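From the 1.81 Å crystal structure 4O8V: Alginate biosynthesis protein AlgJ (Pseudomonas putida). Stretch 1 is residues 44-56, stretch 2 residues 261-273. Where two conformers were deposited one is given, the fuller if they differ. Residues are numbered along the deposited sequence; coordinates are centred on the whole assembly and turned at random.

Stretch 1, residues 44-56: GVRDTLQQHGSQL
Stretch 2 261-273: AFKNAAPQVVVWE

Three hydrogen bonds join the two stretches where each passes from a helix through a loop into a β-strand. The shortest runs from Ser54 OG to Pro267 O (2.7 Å), with Ser54 in the m rotamer. Next to it, Gln55 N donates to Gln268 O (2.9 Å, 173°) and Val270 N to Gln55 O (2.8 Å, 166°). Gln55 thus uses both its amide and its carbonyl on residues flanking Val269, the pattern of a parallel ladder. The register pairs Gln55 with Val269 (CA to CA 4.7 Å) and Leu56 with Val270 (CA to CA 5.0 Å), all in extended conformation (phi -88 to -134°, psi 121 to 135°). Val269 CA also approaches Gln55 O at 3.3 Å, a CA-H...O contact.

Before the strand, the helix that enters at Gly44 gives way to a turn in which Ser54 N donates to Leu49 O (2.8 Å) and Gly53 N to Gln50 O (2.8 Å). Gly53 adopts phi/psi 82/20°, a positive phi that favours glycine. His52 (chi1 -73°, chi2 64°) donates from ND1 to Thr48 O (3.0 Å), and Phe262 CZ lies over one face of the His52 ring, 3.5 Å from His52 CG. The two rings pair obliquely, centroids 4.7 Å apart and planes at 34°. Ala266 CB closes on His52 O at 3.4 Å.

Phe262 (t, chi2 65°) leaves its helix sideways, and the end of its side chain comes nearer to stretch 1, presenting its ring edge to Ser54 OG, 3.8 Å from Phe262 CE1. Leu49 (m, t) packs against both Phe262 and Val270: Leu49 CD2 lies 3.6 Å from Phe262 CE1 and 3.9 Å from Val270 CG2 (Val270 chi1 t). On the sheet face bearing Leu56 and Val270, Leu56 (t, p) sets CD1 3.6 Å from Trp272 CB, and Val45 CG1 (chi1 t) meets Trp272 CZ3 at 3.7 Å, with Trp272 at chi1 -172°, chi2 6°. The two stretches bury 641 Å² between them, both sides summed.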

# COMPACT_ATOMS: atom_id res chain seq x y z
N GLY A 44 -12.78 -11.69 5.44
CA GLY A 44 -12.53 -13.12 5.41
C GLY A 44 -11.05 -13.43 5.57
O GLY A 44 -10.65 -14.39 6.22
N VAL A 45 -10.22 -12.58 4.96
CA VAL A 45 -8.78 -12.71 5.11
C VAL A 45 -8.38 -12.49 6.57
O VAL A 45 -7.61 -13.28 7.13
CB VAL A 45 -8.04 -11.72 4.20
CG1 VAL A 45 -6.60 -11.59 4.64
CG2 VAL A 45 -8.15 -12.17 2.73
N ARG A 46 -8.91 -11.44 7.20
CA ARG A 46 -8.66 -11.18 8.62
C ARG A 46 -9.01 -12.39 9.48
O ARG A 46 -8.26 -12.77 10.39
CB ARG A 46 -9.46 -9.97 9.10
CG ARG A 46 -9.34 -9.67 10.58
CD ARG A 46 -10.70 -9.82 11.29
NE ARG A 46 -10.62 -9.51 12.71
CZ ARG A 46 -10.76 -10.42 13.68
NH1 ARG A 46 -10.99 -11.69 13.38
NH2 ARG A 46 -10.68 -10.05 14.96
N ASP A 47 -10.16 -12.99 9.21
CA ASP A 47 -10.62 -14.12 10.02
C ASP A 47 -9.73 -15.35 9.78
O ASP A 47 -9.40 -16.09 10.72
CB ASP A 47 -12.08 -14.46 9.70
CG ASP A 47 -13.06 -13.40 10.18
OD1 ASP A 47 -12.68 -12.47 10.95
OD2 ASP A 47 -14.24 -13.51 9.79
N THR A 48 -9.34 -15.57 8.52
CA THR A 48 -8.46 -16.68 8.16
C THR A 48 -7.08 -16.56 8.85
O THR A 48 -6.57 -17.53 9.43
CB THR A 48 -8.27 -16.74 6.63
OG1 THR A 48 -9.52 -17.02 6.01
CG2 THR A 48 -7.25 -17.81 6.24
N LEU A 49 -6.50 -15.37 8.80
CA LEU A 49 -5.24 -15.10 9.47
C LEU A 49 -5.36 -15.38 10.97
O LEU A 49 -4.51 -16.05 11.55
CB LEU A 49 -4.77 -13.66 9.24
CG LEU A 49 -4.30 -13.37 7.80
CD1 LEU A 49 -4.03 -11.87 7.60
CD2 LEU A 49 -3.04 -14.13 7.47
N GLN A 50 -6.43 -14.86 11.58
CA GLN A 50 -6.59 -15.00 13.02
C GLN A 50 -6.68 -16.47 13.41
O GLN A 50 -6.11 -16.88 14.43
CB GLN A 50 -7.82 -14.24 13.51
CG GLN A 50 -8.05 -14.34 15.02
CD GLN A 50 -8.87 -13.18 15.58
OE1 GLN A 50 -10.09 -13.14 15.42
NE2 GLN A 50 -8.20 -12.24 16.25
N GLN A 51 -7.35 -17.26 12.59
CA GLN A 51 -7.52 -18.68 12.84
C GLN A 51 -6.22 -19.47 12.80
O GLN A 51 -6.13 -20.56 13.39
CB GLN A 51 -8.53 -19.26 11.86
CG GLN A 51 -9.95 -18.92 12.27
CD GLN A 51 -10.94 -19.01 11.13
OE1 GLN A 51 -10.66 -19.62 10.09
NE2 GLN A 51 -12.10 -18.38 11.32
N HIS A 52 -5.22 -18.92 12.13
CA HIS A 52 -3.88 -19.49 12.08
C HIS A 52 -2.95 -18.82 13.09
O HIS A 52 -1.75 -19.07 13.09
CB HIS A 52 -3.30 -19.35 10.67
CG HIS A 52 -3.92 -20.28 9.68
ND1 HIS A 52 -5.25 -20.20 9.33
CD2 HIS A 52 -3.41 -21.34 9.01
CE1 HIS A 52 -5.53 -21.17 8.47
NE2 HIS A 52 -4.44 -21.87 8.25
N GLY A 53 -3.52 -17.93 13.91
CA GLY A 53 -2.75 -17.24 14.93
C GLY A 53 -1.97 -16.03 14.44
O GLY A 53 -1.03 -15.61 15.11
N SER A 54 -2.35 -15.48 13.28
CA SER A 54 -1.74 -14.27 12.73
C SER A 54 -2.62 -13.03 12.90
O SER A 54 -3.81 -13.07 12.57
CB SER A 54 -1.44 -14.43 11.23
OG SER A 54 -0.50 -15.45 10.99
N GLN A 55 -2.03 -11.96 13.41
CA GLN A 55 -2.73 -10.68 13.55
C GLN A 55 -2.57 -9.84 12.30
O GLN A 55 -1.45 -9.60 11.83
CB GLN A 55 -2.21 -9.89 14.76
CG GLN A 55 -2.55 -10.51 16.11
CD GLN A 55 -4.03 -10.43 16.44
OE1 GLN A 55 -4.77 -9.64 15.85
NE2 GLN A 55 -4.47 -11.23 17.40
N LEU A 56 -3.69 -9.39 11.76
CA LEU A 56 -3.68 -8.54 10.57
C LEU A 56 -3.55 -7.08 10.93
O LEU A 56 -4.30 -6.59 11.78
CB LEU A 56 -4.95 -8.74 9.76
CG LEU A 56 -5.11 -7.78 8.57
CD1 LEU A 56 -3.94 -7.90 7.56
CD2 LEU A 56 -6.46 -8.02 7.90
N ALA A 261 4.42 -21.27 2.81
CA ALA A 261 5.01 -20.39 3.81
C ALA A 261 4.03 -20.08 4.93
O ALA A 261 4.36 -20.18 6.11
CB ALA A 261 5.49 -19.10 3.17
N PHE A 262 2.81 -19.71 4.56
CA PHE A 262 1.79 -19.40 5.54
C PHE A 262 1.27 -20.65 6.28
O PHE A 262 1.13 -20.64 7.49
CB PHE A 262 0.62 -18.71 4.87
CG PHE A 262 -0.51 -18.43 5.80
CD1 PHE A 262 -0.34 -17.55 6.86
CD2 PHE A 262 -1.74 -19.05 5.62
CE1 PHE A 262 -1.38 -17.30 7.74
CE2 PHE A 262 -2.78 -18.78 6.48
CZ PHE A 262 -2.60 -17.90 7.54
N LYS A 263 0.97 -21.70 5.52
CA LYS A 263 0.40 -22.92 6.09
C LYS A 263 1.35 -23.60 7.06
O LYS A 263 0.91 -24.28 7.99
CB LYS A 263 0.02 -23.91 4.97
CG LYS A 263 -1.29 -23.59 4.25
CD LYS A 263 -1.52 -24.51 3.06
CE LYS A 263 -2.69 -24.04 2.22
NZ LYS A 263 -2.81 -24.83 0.97
N ASN A 264 2.66 -23.42 6.87
CA ASN A 264 3.63 -24.15 7.68
C ASN A 264 4.32 -23.32 8.75
O ASN A 264 5.03 -23.85 9.59
CB ASN A 264 4.69 -24.79 6.78
CG ASN A 264 4.18 -26.03 6.09
OD1 ASN A 264 3.43 -26.82 6.67
ND2 ASN A 264 4.59 -26.22 4.84
N ALA A 265 4.10 -22.01 8.71
CA ALA A 265 4.77 -21.12 9.65
C ALA A 265 4.07 -19.76 9.65
O ALA A 265 4.63 -18.77 9.18
N ALA A 266 2.85 -19.73 10.17
CA ALA A 266 2.10 -18.48 10.24
C ALA A 266 2.83 -17.48 11.13
O ALA A 266 3.25 -17.80 12.24
CB ALA A 266 0.68 -18.73 10.76
N PRO A 267 3.00 -16.25 10.64
CA PRO A 267 3.70 -15.20 11.37
C PRO A 267 2.85 -14.64 12.51
O PRO A 267 1.64 -14.86 12.52
CB PRO A 267 3.94 -14.14 10.29
CG PRO A 267 2.82 -14.32 9.35
CD PRO A 267 2.55 -15.80 9.31
N GLN A 268 3.46 -13.96 13.46
CA GLN A 268 2.68 -13.25 14.48
C GLN A 268 1.84 -12.12 13.88
O GLN A 268 0.69 -11.91 14.30
CB GLN A 268 3.59 -12.70 15.57
CG GLN A 268 4.30 -13.81 16.32
CD GLN A 268 5.21 -13.29 17.40
OE1 GLN A 268 5.07 -12.16 17.84
NE2 GLN A 268 6.15 -14.12 17.83
N VAL A 269 2.40 -11.40 12.91
CA VAL A 269 1.77 -10.23 12.31
C VAL A 269 1.88 -10.26 10.80
O VAL A 269 2.95 -10.56 10.25
CB VAL A 269 2.41 -8.91 12.85
CG1 VAL A 269 1.90 -7.67 12.08
CG2 VAL A 269 2.15 -8.75 14.33
N VAL A 270 0.77 -9.96 10.12
CA VAL A 270 0.81 -9.72 8.68
C VAL A 270 0.46 -8.26 8.42
O VAL A 270 -0.61 -7.78 8.80
CB VAL A 270 -0.16 -10.63 7.91
CG1 VAL A 270 -0.18 -10.25 6.42
CG2 VAL A 270 0.21 -12.09 8.10
N VAL A 271 1.38 -7.54 7.79
CA VAL A 271 1.10 -6.18 7.37
C VAL A 271 0.58 -6.25 5.94
O VAL A 271 1.25 -6.78 5.05
CB VAL A 271 2.36 -5.28 7.44
CG1 VAL A 271 2.08 -3.89 6.82
CG2 VAL A 271 2.84 -5.14 8.85
N TRP A 272 -0.63 -5.73 5.72
CA TRP A 272 -1.27 -5.80 4.41
C TRP A 272 -1.44 -4.38 3.85
O TRP A 272 -2.30 -3.63 4.31
CB TRP A 272 -2.63 -6.47 4.52
CG TRP A 272 -3.29 -6.74 3.20
CD1 TRP A 272 -2.75 -6.56 1.95
CD2 TRP A 272 -4.61 -7.28 3.00
NE1 TRP A 272 -3.66 -6.95 0.99
CE2 TRP A 272 -4.81 -7.39 1.61
CE3 TRP A 272 -5.64 -7.66 3.86
CZ2 TRP A 272 -6.00 -7.88 1.05
CZ3 TRP A 272 -6.82 -8.15 3.32
CH2 TRP A 272 -6.99 -8.25 1.92
N GLU A 273 -0.60 -4.05 2.88
CA GLU A 273 -0.62 -2.73 2.25
C GLU A 273 -1.65 -2.71 1.11
O GLU A 273 -1.62 -3.53 0.19
CB GLU A 273 0.79 -2.36 1.78
CG GLU A 273 0.83 -1.20 0.81
CD GLU A 273 0.95 -1.66 -0.64
OE1 GLU A 273 1.83 -2.51 -0.95
OE2 GLU A 273 0.18 -1.14 -1.49